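Local atomic coordinates of Bd3459 (Bdellovibrio bacteriovorus HD100, PDB entry 5CED), a protein that probably works as a serine-type D-Ala-D-Ala carboxypeptidase of the peptidase S13 family and here holds ring-opened penicillin G covalently in its active site. Residues Phe66-Ile71 and Asn303-Glu308; Ala340-Ser345 and Thr355-Ser360; Ser360-Lys365 and Asp387-Arg392. The protein carries 1 engineered substitution. All coordinates share one frame; numbering follows the deposited sequence.

Interaction 1. Residues Phe66-Ile71 and Asn303-Glu308; sequences FPLASI and NEATCE. With PNM (open form - penicillin g), chain C.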
loop_
_atom_site.group_PDB
_atom_site.type_symbol
_atom_site.label_atom_id
_atom_site.label_comp_id
_atom_site.label_asym_id
_atom_site.label_seq_id
_atom_site.Cartn_x
_atom_site.Cartn_y
_atom_site.Cartn_z
ATOM N N PHE A 66 -10.442 -16.956 6.949
ATOM C CA PHE A 66 -9.066 -16.676 7.302
ATOM C C PHE A 66 -8.798 -15.163 7.457
ATOM O O PHE A 66 -9.559 -14.327 6.922
ATOM C CB PHE A 66 -8.100 -17.212 6.265
ATOM C CG PHE A 66 -8.201 -18.691 6.033
ATOM C CD1 PHE A 66 -7.663 -19.592 6.944
ATOM C CD2 PHE A 66 -8.816 -19.189 4.875
ATOM C CE1 PHE A 66 -7.759 -20.976 6.738
ATOM C CE2 PHE A 66 -8.913 -20.583 4.662
ATOM C CZ PHE A 66 -8.372 -21.472 5.594
ATOM N N PRO A 67 -7.708 -14.800 8.202
ATOM C CA PRO A 67 -7.370 -13.388 8.304
ATOM C C PRO A 67 -7.089 -12.752 6.981
ATOM O O PRO A 67 -6.377 -13.319 6.135
ATOM C CB PRO A 67 -6.132 -13.355 9.197
ATOM C CG PRO A 67 -6.142 -14.636 9.977
ATOM C CD PRO A 67 -6.856 -15.645 9.075
ATOM N N LEU A 68 -7.665 -11.568 6.795
ATOM C CA LEU A 68 -7.550 -10.852 5.529
ATOM C C LEU A 68 -6.405 -9.830 5.437
ATOM O O LEU A 68 -5.918 -9.556 4.337
ATOM C CB LEU A 68 -8.864 -10.156 5.237
ATOM C CG LEU A 68 -10.094 -11.033 5.096
ATOM C CD1 LEU A 68 -11.248 -10.091 4.723
ATOM C CD2 LEU A 68 -9.944 -12.123 4.047
ATOM N N ALA A 69 -6.007 -9.281 6.595
ATOM C CA ALA A 69 -5.163 -8.106 6.686
ATOM C C ALA A 69 -5.724 -6.970 5.787
ATOM O O ALA A 69 -6.973 -6.826 5.652
ATOM C CB ALA A 69 -3.700 -8.470 6.291
ATOM N N SER A 70 -4.976 -6.255 5.010
ATOM C CA SER A 70 -5.351 -5.018 4.417
ATOM C C SER A 70 -6.109 -5.185 3.075
ATOM O O SER A 70 -6.682 -4.179 2.623
ATOM C CB SER A 70 -4.174 -4.119 4.056
ATOM O OG SER A 70 -3.712 -3.554 5.272
ATOM N N ILE A 71 -6.472 -6.440 2.766
ATOM C CA ILE A 71 -7.450 -6.605 1.648
ATOM C C ILE A 71 -8.836 -6.286 2.164
ATOM O O ILE A 71 -9.742 -6.072 1.376
ATOM C CB ILE A 71 -7.364 -7.955 0.907
ATOM C CG1 ILE A 71 -7.774 -9.140 1.794
ATOM C CG2 ILE A 71 -5.967 -8.129 0.283
ATOM C CD1 ILE A 71 -7.842 -10.463 1.061
ATOM N N ASN A 303 -10.120 -9.052 11.199
ATOM C CA ASN A 303 -11.160 -9.303 10.211
ATOM C C ASN A 303 -10.835 -10.586 9.487
ATOM O O ASN A 303 -9.698 -10.804 9.072
ATOM C CB ASN A 303 -11.202 -8.235 9.104
ATOM C CG ASN A 303 -11.599 -6.902 9.605
ATOM O OD1 ASN A 303 -12.066 -6.757 10.737
ATOM N ND2 ASN A 303 -11.407 -5.899 8.778
ATOM N N GLU A 304 -11.841 -11.423 9.313
ATOM C CA GLU A 304 -11.689 -12.663 8.579
ATOM C C GLU A 304 -12.830 -12.822 7.624
ATOM O O GLU A 304 -13.948 -12.292 7.865
ATOM C CB GLU A 304 -11.691 -13.848 9.533
ATOM C CG GLU A 304 -10.624 -13.766 10.607
ATOM C CD GLU A 304 -10.412 -15.081 11.303
ATOM O OE1 GLU A 304 -10.127 -16.097 10.633
ATOM O OE2 GLU A 304 -10.556 -15.107 12.544
ATOM N N ALA A 305 -12.572 -13.584 6.574
ATOM C CA ALA A 305 -13.596 -13.922 5.609
ATOM C C ALA A 305 -13.120 -15.052 4.740
ATOM O O ALA A 305 -11.934 -15.447 4.778
ATOM C CB ALA A 305 -13.969 -12.712 4.744
ATOM N N THR A 306 -14.037 -15.600 3.948
ATOM C CA THR A 306 -13.709 -16.718 3.083
ATOM C C THR A 306 -13.154 -16.146 1.781
ATOM O O THR A 306 -13.373 -14.998 1.448
ATOM C CB THR A 306 -14.911 -17.596 2.756
ATOM O OG1 THR A 306 -15.819 -16.822 1.962
ATOM C CG2 THR A 306 -15.609 -18.077 4.012
ATOM N N CYS A 307 -12.404 -16.988 1.086
ATOM C CA CYS A 307 -11.856 -16.686 -0.204
ATOM C C CYS A 307 -12.981 -16.427 -1.239
ATOM O O CYS A 307 -12.903 -15.448 -1.999
ATOM C CB CYS A 307 -10.957 -17.835 -0.646
ATOM S SG CYS A 307 -9.888 -17.400 -2.017
ATOM N N GLU A 308 -14.026 -17.266 -1.230
ATOM C CA GLU A 308 -15.245 -17.001 -2.029
ATOM C C GLU A 308 -15.846 -15.627 -1.788
ATOM O O GLU A 308 -16.272 -14.939 -2.740
ATOM C CB GLU A 308 -16.336 -18.070 -1.780
ATOM C CG GLU A 308 -16.024 -19.410 -2.379
ATOM C CD GLU A 308 -17.167 -20.407 -2.251
ATOM O OE1 GLU A 308 -17.967 -20.335 -1.284
ATOM O OE2 GLU A 308 -17.241 -21.288 -3.131
HETATM O O8 PNM C . -2.372 -5.401 5.622
HETATM C C7 PNM C . -2.584 -4.227 5.837
HETATM N N4 PNM C . -0.940 -2.951 4.480
HETATM C C3 PNM C . 0.485 -3.992 4.262
HETATM C C11 PNM C . 0.438 -4.524 2.924
HETATM O O13 PNM C . -0.252 -3.919 1.988
HETATM O O12 PNM C . 1.091 -5.581 2.697
HETATM C C2 PNM C . 1.524 -3.135 4.713
HETATM C C10 PNM C . 2.678 -4.008 5.230
HETATM C C9 PNM C . 2.095 -2.264 3.570
HETATM S S1 PNM C . 0.823 -2.138 6.027
HETATM C C5 PNM C . -0.872 -2.385 5.743
HETATM C C6 PNM C . -1.431 -3.609 6.518
HETATM N N14 PNM C . -0.934 -4.137 7.697
HETATM C C15 PNM C . -0.481 -3.578 8.879
HETATM O O16 PNM C . -0.581 -2.415 9.097
HETATM C C17 PNM C . 0.094 -4.647 9.847
HETATM C C18 PNM C . 1.515 -4.252 10.222
HETATM C C19 PNM C . 1.900 -4.406 11.559
HETATM C C20 PNM C . 3.198 -4.018 11.943
HETATM C C21 PNM C . 4.075 -3.492 11.010
HETATM C C22 PNM C . 3.672 -3.360 9.658
HETATM C C23 PNM C . 2.391 -3.750 9.286
HETATM O O HOH W 1 -7.529 -9.011 8.990
#
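The E304 side chain runs beside the P67 ring, and E304 OE1 meets the ring edge at P67 CD, 3.7 Å away. With CG set beside its own backbone N (chi1 -57°), E304 lays CB and CG along the F66 carbonyl, and the extended chain beyond carries OE1 to the proline. Backbone N-H and C=O groups pair the two strands as an antiparallel ladder. F66 N reaches A305 O at 3.0 Å, while A305 N returns a bond to F66 O. One step on, L68 N bonds N303 O at 3.1 Å, and a water that accepts from A69 N donates a hydrogen bond to the same oxygen. On the A305 side, the branched end of L68 packs on that alanine, L68 CD1 to A305 CB 3.8 Å. The pairing lies just before S70 in the chain, whose OG is joined to C7 of the opened penicillin, an acyl-enzyme. S70 N adds a weak bond to the ester carbonyl oxygen O8 at 2.8 Å. This small antiparallel ladder is completed by strand 284-285. It lies over the main sheet: F66 touches L383, P67 touches A364, and C307, at the start of helix 307-322, is disulfide-linked to C45.

Interaction 2. Residues Ala340-Ser345 and Thr355-Ser360; sequences ASTVGS and TAKTGS. With PNM (open form - penicillin g), chain C.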
loop_
_atom_site.group_PDB
_atom_site.type_symbol
_atom_site.label_atom_id
_atom_site.label_comp_id
_atom_site.label_asym_id
_atom_site.label_seq_id
_atom_site.Cartn_x
_atom_site.Cartn_y
_atom_site.Cartn_z
ATOM N N ALA A 340 3.582 4.501 -6.406
ATOM C CA ALA A 340 3.394 4.796 -4.981
ATOM C C ALA A 340 2.518 3.755 -4.263
ATOM O O ALA A 340 1.830 4.069 -3.287
ATOM C CB ALA A 340 2.824 6.209 -4.778
ATOM N N SER A 341 2.539 2.516 -4.715
ATOM C CA SER A 341 1.612 1.530 -4.195
ATOM C C SER A 341 2.456 0.336 -3.790
ATOM O O SER A 341 3.602 0.196 -4.236
ATOM C CB SER A 341 0.566 1.129 -5.251
ATOM O OG SER A 341 1.059 0.140 -6.155
ATOM N N THR A 342 1.863 -0.541 -3.016
ATOM C CA THR A 342 2.538 -1.791 -2.612
ATOM C C THR A 342 2.832 -2.738 -3.809
ATOM O O THR A 342 3.577 -3.670 -3.631
ATOM C CB THR A 342 1.732 -2.570 -1.572
ATOM O OG1 THR A 342 0.472 -2.959 -2.096
ATOM C CG2 THR A 342 1.494 -1.730 -0.318
ATOM N N VAL A 343 2.214 -2.534 -4.981
ATOM C CA VAL A 343 2.409 -3.406 -6.135
ATOM C C VAL A 343 3.215 -2.725 -7.243
ATOM O O VAL A 343 3.273 -3.226 -8.370
ATOM C CB VAL A 343 1.086 -3.973 -6.694
ATOM C CG1 VAL A 343 0.387 -4.862 -5.650
ATOM C CG2 VAL A 343 0.151 -2.875 -7.176
ATOM N N GLY A 344 3.869 -1.609 -6.906
ATOM C CA GLY A 344 4.650 -0.808 -7.846
ATOM C C GLY A 344 5.816 -1.539 -8.467
ATOM O O GLY A 344 6.228 -1.220 -9.578
ATOM N N SER A 345 6.348 -2.523 -7.756
ATOM C CA SER A 345 7.424 -3.320 -8.299
ATOM C C SER A 345 7.027 -4.748 -8.587
ATOM O O SER A 345 7.911 -5.578 -8.754
ATOM C CB SER A 345 8.623 -3.294 -7.349
ATOM O OG SER A 345 9.189 -2.022 -7.381
ATOM N N THR A 355 -4.645 -5.844 -11.319
ATOM C CA THR A 355 -5.102 -4.797 -10.419
ATOM C C THR A 355 -5.308 -5.470 -9.073
ATOM O O THR A 355 -5.978 -6.479 -9.015
ATOM C CB THR A 355 -6.423 -4.204 -10.916
ATOM O OG1 THR A 355 -6.254 -3.766 -12.274
ATOM C CG2 THR A 355 -6.837 -3.010 -10.066
ATOM N N ALA A 356 -4.680 -4.985 -7.997
ATOM C CA ALA A 356 -4.687 -5.748 -6.788
ATOM C C ALA A 356 -4.373 -4.971 -5.531
ATOM O O ALA A 356 -3.792 -3.897 -5.591
ATOM C CB ALA A 356 -3.758 -6.949 -6.921
ATOM N N LYS A 357 -4.823 -5.535 -4.399
ATOM C CA LYS A 357 -4.562 -5.039 -3.065
ATOM C C LYS A 357 -3.818 -6.097 -2.274
ATOM O O LYS A 357 -4.183 -7.243 -2.303
ATOM C CB LYS A 357 -5.881 -4.700 -2.342
ATOM C CG LYS A 357 -5.686 -4.191 -0.901
ATOM C CD LYS A 357 -5.285 -2.709 -0.867
ATOM C CE LYS A 357 -4.639 -2.332 0.462
ATOM N NZ LYS A 357 -3.205 -2.769 0.486
ATOM N N THR A 358 -2.816 -5.686 -1.513
ATOM C CA THR A 358 -1.984 -6.581 -0.684
ATOM C C THR A 358 -2.451 -6.498 0.755
ATOM O O THR A 358 -3.075 -5.525 1.155
ATOM C CB THR A 358 -0.512 -6.095 -0.680
ATOM O OG1 THR A 358 -0.482 -4.670 -0.442
ATOM C CG2 THR A 358 0.206 -6.399 -2.049
ATOM N N GLY A 359 -2.068 -7.488 1.546
ATOM C CA GLY A 359 -2.206 -7.444 2.974
ATOM C C GLY A 359 -1.096 -8.197 3.687
ATOM O O GLY A 359 -0.627 -9.184 3.203
ATOM N N SER A 360 -0.716 -7.718 4.864
ATOM C CA SER A 360 0.273 -8.372 5.718
ATOM C C SER A 360 -0.153 -8.179 7.143
ATOM O O SER A 360 -0.331 -7.071 7.575
ATOM C CB SER A 360 1.642 -7.736 5.550
ATOM O OG SER A 360 2.018 -7.638 4.172
HETATM O O8 PNM C . -2.372 -5.401 5.622
HETATM C C7 PNM C . -2.584 -4.227 5.837
HETATM N N4 PNM C . -0.940 -2.951 4.480
HETATM C C3 PNM C . 0.485 -3.992 4.262
HETATM C C11 PNM C . 0.438 -4.524 2.924
HETATM O O13 PNM C . -0.252 -3.919 1.988
HETATM O O12 PNM C . 1.091 -5.581 2.697
HETATM C C2 PNM C . 1.524 -3.135 4.713
HETATM C C10 PNM C . 2.678 -4.008 5.230
HETATM C C9 PNM C . 2.095 -2.264 3.570
HETATM S S1 PNM C . 0.823 -2.138 6.027
HETATM C C5 PNM C . -0.872 -2.385 5.743
HETATM C C6 PNM C . -1.431 -3.609 6.518
HETATM N N14 PNM C . -0.934 -4.137 7.697
HETATM C C15 PNM C . -0.481 -3.578 8.879
HETATM O O16 PNM C . -0.581 -2.415 9.097
HETATM C C17 PNM C . 0.094 -4.647 9.847
HETATM C C18 PNM C . 1.515 -4.252 10.222
HETATM C C19 PNM C . 1.900 -4.406 11.559
HETATM C C20 PNM C . 3.198 -4.018 11.943
HETATM C C21 PNM C . 4.075 -3.492 11.010
HETATM C C22 PNM C . 3.672 -3.360 9.658
HETATM C C23 PNM C . 2.391 -3.750 9.286
HETATM O O HOH W 2 -2.155 -2.272 -2.110
#
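The T342 and T358 hydroxyls meet directly, OG1 to OG1 2.6 Å, as the two side chains pass one another antiparallel. T358 OG1 donates a hydrogen bond to O13 of the penicillin carboxylate, also 2.6 Å away, and so lies between T342 OG1 and the ligand. Its torsion puts it there: OG1 is tucked against both backbone neighbours of CA (chi1 47°), leaving T358 CG2 for the other flank, where it packs on V343 CG1 at 3.9 Å. The ligand's second carboxylate oxygen, O12, takes a bond from S360 OG at 2.7 Å. S360 also lines the ligand with its backbone: its N donates to the ester carbonyl oxygen O8 at 2.9 Å, a bond consistent with an oxyanion hole, and its O accepts from the ligand amide N14.

K357 lies alongside, its NZ 3.5 Å from the ligand's O13. Bent at chi2 and chi4, its chain curls so that K357 NZ bonds T358 O at 2.8 Å and a water that also bonds T342 OG1. K357-T358-G359 is the KTG motif of penicillin-recognising enzymes. On the loop side, an ST turn in which S341 OG accepts from V343 N at 3.1 Å, within a type I turn, sets T342 and V343 against the strand. T342 also touches Q250. Strand 354-361 lies in the main sheet between 364-373 and 333-334, with K357 packed on K73 and V74 of helix 72-84.

Interaction 3. Residues Ser360-Lys365 and Asp387-Arg392; sequences SVNKAK and DYDKSR. With PNM (open form - penicillin g), chain C.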
loop_
_atom_site.group_PDB
_atom_site.type_symbol
_atom_site.label_atom_id
_atom_site.label_comp_id
_atom_site.label_asym_id
_atom_site.label_seq_id
_atom_site.Cartn_x
_atom_site.Cartn_y
_atom_site.Cartn_z
ATOM N N SER A 360 -0.716 -7.718 4.864
ATOM C CA SER A 360 0.273 -8.372 5.718
ATOM C C SER A 360 -0.153 -8.179 7.143
ATOM O O SER A 360 -0.331 -7.071 7.575
ATOM C CB SER A 360 1.642 -7.736 5.550
ATOM O OG SER A 360 2.018 -7.638 4.172
ATOM N N VAL A 361 -0.292 -9.277 7.885
ATOM C CA VAL A 361 -0.352 -9.232 9.359
ATOM C C VAL A 361 0.410 -10.455 9.918
ATOM O O VAL A 361 0.889 -11.309 9.149
ATOM C CB VAL A 361 -1.788 -9.225 9.926
ATOM C CG1 VAL A 361 -2.486 -7.919 9.634
ATOM C CG2 VAL A 361 -2.597 -10.453 9.479
ATOM N N ASN A 362 0.473 -10.555 11.228
ATOM C CA ASN A 362 1.274 -11.579 11.859
ATOM C C ASN A 362 1.019 -12.959 11.230
ATOM O O ASN A 362 1.947 -13.642 10.745
ATOM C CB ASN A 362 1.015 -11.572 13.339
ATOM C CG ASN A 362 1.747 -12.674 14.060
ATOM O OD1 ASN A 362 2.812 -13.175 13.613
ATOM N ND2 ASN A 362 1.182 -13.070 15.187
ATOM N N LYS A 363 -0.245 -13.314 11.151
ATOM C CA LYS A 363 -0.639 -14.634 10.691
ATOM C C LYS A 363 -1.054 -14.734 9.226
ATOM O O LYS A 363 -1.422 -15.811 8.769
ATOM C CB LYS A 363 -1.728 -15.229 11.629
ATOM C CG LYS A 363 -1.223 -15.406 13.073
ATOM C CD LYS A 363 0.038 -16.288 13.156
ATOM C CE LYS A 363 0.284 -16.814 14.581
ATOM N NZ LYS A 363 1.663 -17.393 14.708
ATOM N N ALA A 364 -0.907 -13.692 8.451
ATOM C CA ALA A 364 -1.319 -13.794 7.028
ATOM C C ALA A 364 -0.635 -12.856 6.072
ATOM O O ALA A 364 -0.301 -11.730 6.396
ATOM C CB ALA A 364 -2.838 -13.644 6.925
ATOM N N LYS A 365 -0.409 -13.346 4.862
ATOM C CA LYS A 365 -0.017 -12.536 3.748
ATOM C C LYS A 365 -1.086 -12.773 2.684
ATOM O O LYS A 365 -1.419 -13.905 2.395
ATOM C CB LYS A 365 1.357 -12.918 3.185
ATOM C CG LYS A 365 1.952 -11.858 2.245
ATOM C CD LYS A 365 2.724 -10.813 3.008
ATOM C CE LYS A 365 3.244 -9.676 2.156
ATOM N NZ LYS A 365 2.124 -8.819 1.636
ATOM N N ASP A 387 3.817 -17.007 9.993
ATOM C CA ASP A 387 4.061 -16.841 11.440
ATOM C C ASP A 387 5.149 -15.788 11.642
ATOM O O ASP A 387 6.253 -16.065 12.152
ATOM C CB ASP A 387 4.435 -18.150 12.144
ATOM C CG ASP A 387 3.355 -19.221 12.017
ATOM O OD1 ASP A 387 2.306 -19.215 12.746
ATOM O OD2 ASP A 387 3.591 -20.108 11.157
ATOM N N TYR A 388 4.798 -14.576 11.269
ATOM C CA TYR A 388 5.736 -13.478 11.258
ATOM C C TYR A 388 6.344 -13.214 12.638
ATOM O O TYR A 388 7.555 -12.877 12.721
ATOM C CB TYR A 388 5.086 -12.283 10.579
ATOM C CG TYR A 388 5.506 -10.876 10.998
ATOM C CD1 TYR A 388 5.141 -10.392 12.229
ATOM C CD2 TYR A 388 6.135 -10.008 10.109
ATOM C CE1 TYR A 388 5.442 -9.115 12.619
ATOM C CE2 TYR A 388 6.430 -8.698 10.496
ATOM C CZ TYR A 388 6.064 -8.275 11.759
ATOM O OH TYR A 388 6.323 -7.015 12.250
ATOM N N ASP A 389 5.561 -13.484 13.704
ATOM C CA ASP A 389 6.077 -13.458 15.093
ATOM C C ASP A 389 7.293 -14.309 15.305
ATOM O O ASP A 389 8.221 -13.884 15.956
ATOM C CB ASP A 389 5.034 -13.804 16.225
ATOM C CG ASP A 389 4.082 -15.062 15.920
ATOM O OD1 ASP A 389 3.885 -15.544 14.758
ATOM O OD2 ASP A 389 3.434 -15.496 16.902
ATOM N N LYS A 390 7.274 -15.514 14.775
ATOM C CA LYS A 390 8.355 -16.474 14.954
ATOM C C LYS A 390 9.440 -16.335 13.873
ATOM O O LYS A 390 10.564 -16.656 14.136
ATOM C CB LYS A 390 7.781 -17.892 14.894
ATOM C CG LYS A 390 6.826 -18.223 16.045
ATOM C CD LYS A 390 7.547 -18.919 17.189
ATOM C CE LYS A 390 6.842 -18.793 18.539
ATOM N NZ LYS A 390 5.370 -18.926 18.420
ATOM N N SER A 391 9.079 -15.905 12.650
ATOM C CA SER A 391 10.063 -15.751 11.552
ATOM C C SER A 391 9.626 -14.611 10.730
ATOM O O SER A 391 8.697 -14.744 9.946
ATOM C CB SER A 391 10.171 -16.997 10.636
ATOM O OG SER A 391 8.985 -17.754 10.686
ATOM N N ARG A 392 10.291 -13.484 10.927
ATOM C CA ARG A 392 9.940 -12.234 10.208
ATOM C C ARG A 392 10.150 -12.369 8.716
ATOM O O ARG A 392 9.517 -11.632 7.931
ATOM C CB ARG A 392 10.736 -11.060 10.782
ATOM C CG ARG A 392 10.436 -10.752 12.255
ATOM C CD ARG A 392 9.079 -10.115 12.403
ATOM N NE ARG A 392 8.930 -9.510 13.714
ATOM C CZ ARG A 392 8.750 -10.150 14.872
ATOM N NH1 ARG A 392 8.649 -11.469 14.936
ATOM N NH2 ARG A 392 8.646 -9.443 15.988
HETATM O O8 PNM C . -2.372 -5.401 5.622
HETATM C C7 PNM C . -2.584 -4.227 5.837
HETATM N N4 PNM C . -0.940 -2.951 4.480
HETATM C C3 PNM C . 0.485 -3.992 4.262
HETATM C C11 PNM C . 0.438 -4.524 2.924
HETATM O O13 PNM C . -0.252 -3.919 1.988
HETATM O O12 PNM C . 1.091 -5.581 2.697
HETATM C C2 PNM C . 1.524 -3.135 4.713
HETATM C C10 PNM C . 2.678 -4.008 5.230
HETATM C C9 PNM C . 2.095 -2.264 3.570
HETATM S S1 PNM C . 0.823 -2.138 6.027
HETATM C C5 PNM C . -0.872 -2.385 5.743
HETATM C C6 PNM C . -1.431 -3.609 6.518
HETATM N N14 PNM C . -0.934 -4.137 7.697
HETATM C C15 PNM C . -0.481 -3.578 8.879
HETATM O O16 PNM C . -0.581 -2.415 9.097
HETATM C C17 PNM C . 0.094 -4.647 9.847
HETATM C C18 PNM C . 1.515 -4.252 10.222
HETATM C C19 PNM C . 1.900 -4.406 11.559
HETATM C C20 PNM C . 3.198 -4.018 11.943
HETATM C C21 PNM C . 4.075 -3.492 11.010
HETATM C C22 PNM C . 3.672 -3.360 9.658
HETATM C C23 PNM C . 2.391 -3.750 9.286
#
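K363 NZ is gripped by two aspartates, D387 OD1 at 2.8 Å and D389 OD1 at 2.9 Å, with D389 OD2 adding only a weak third bond. D387 offers the anti lone pair, facing away from its other oxygen, whereas D389 uses the syn side. N362 supplies the backbone fit: its O accepts from Y388 N at 3.0 Å and also from the T386 hydroxyl. With CG anti to the backbone N (chi1 176°), its amide swings across to take D389 N on OD1 at 2.8 Å. The N362 amide and D389 carboxylate planes stand 87° apart; the close approach of their two OD1 atoms is doubtful.

N362 OD1 also lies at the edge of the Y388 ring, near its plane, while one face carries R392 CD centred 3.4 Å above it. R392 NH1 bonds Y388 O, within the same loop. Y388 also stacks with W395, and its hydroxyl bonds E38 of the Bd3460 chain, so the loop belongs to the interface with that partner. At the far end, K365 NZ bonds S360 OG, a ligand-binding hydroxyl. The contact thus ties the type I turn of the hairpin formed by strands 354-361 and 364-373 to the loop between strand 376-385 and helix 394-411.

How the interactions relate
The three contacts follow one another along the chain, each closing before the next opens, and their centres stand about 15 to 17 Å apart. All touch the penicillin adduct. Interaction 1 brings in the acylated serine from one side. There A69 CB packs on S360 N at 3.4 Å, and I71 CG2 on K357 O at 3.3 Å. Interactions 2 and 3 share S360 and strand 354-361, whose neighbour 364-373 begins in interaction 3; K365 NZ probably bonds G359 O across that boundary. Strand 354-361 therefore runs from the carboxylate-binding end, past the ester, to the surface hairpin turn. The Bd3460 chain also borders these segments, at S345 in interaction 2 and the 387-392 loop in interaction 3.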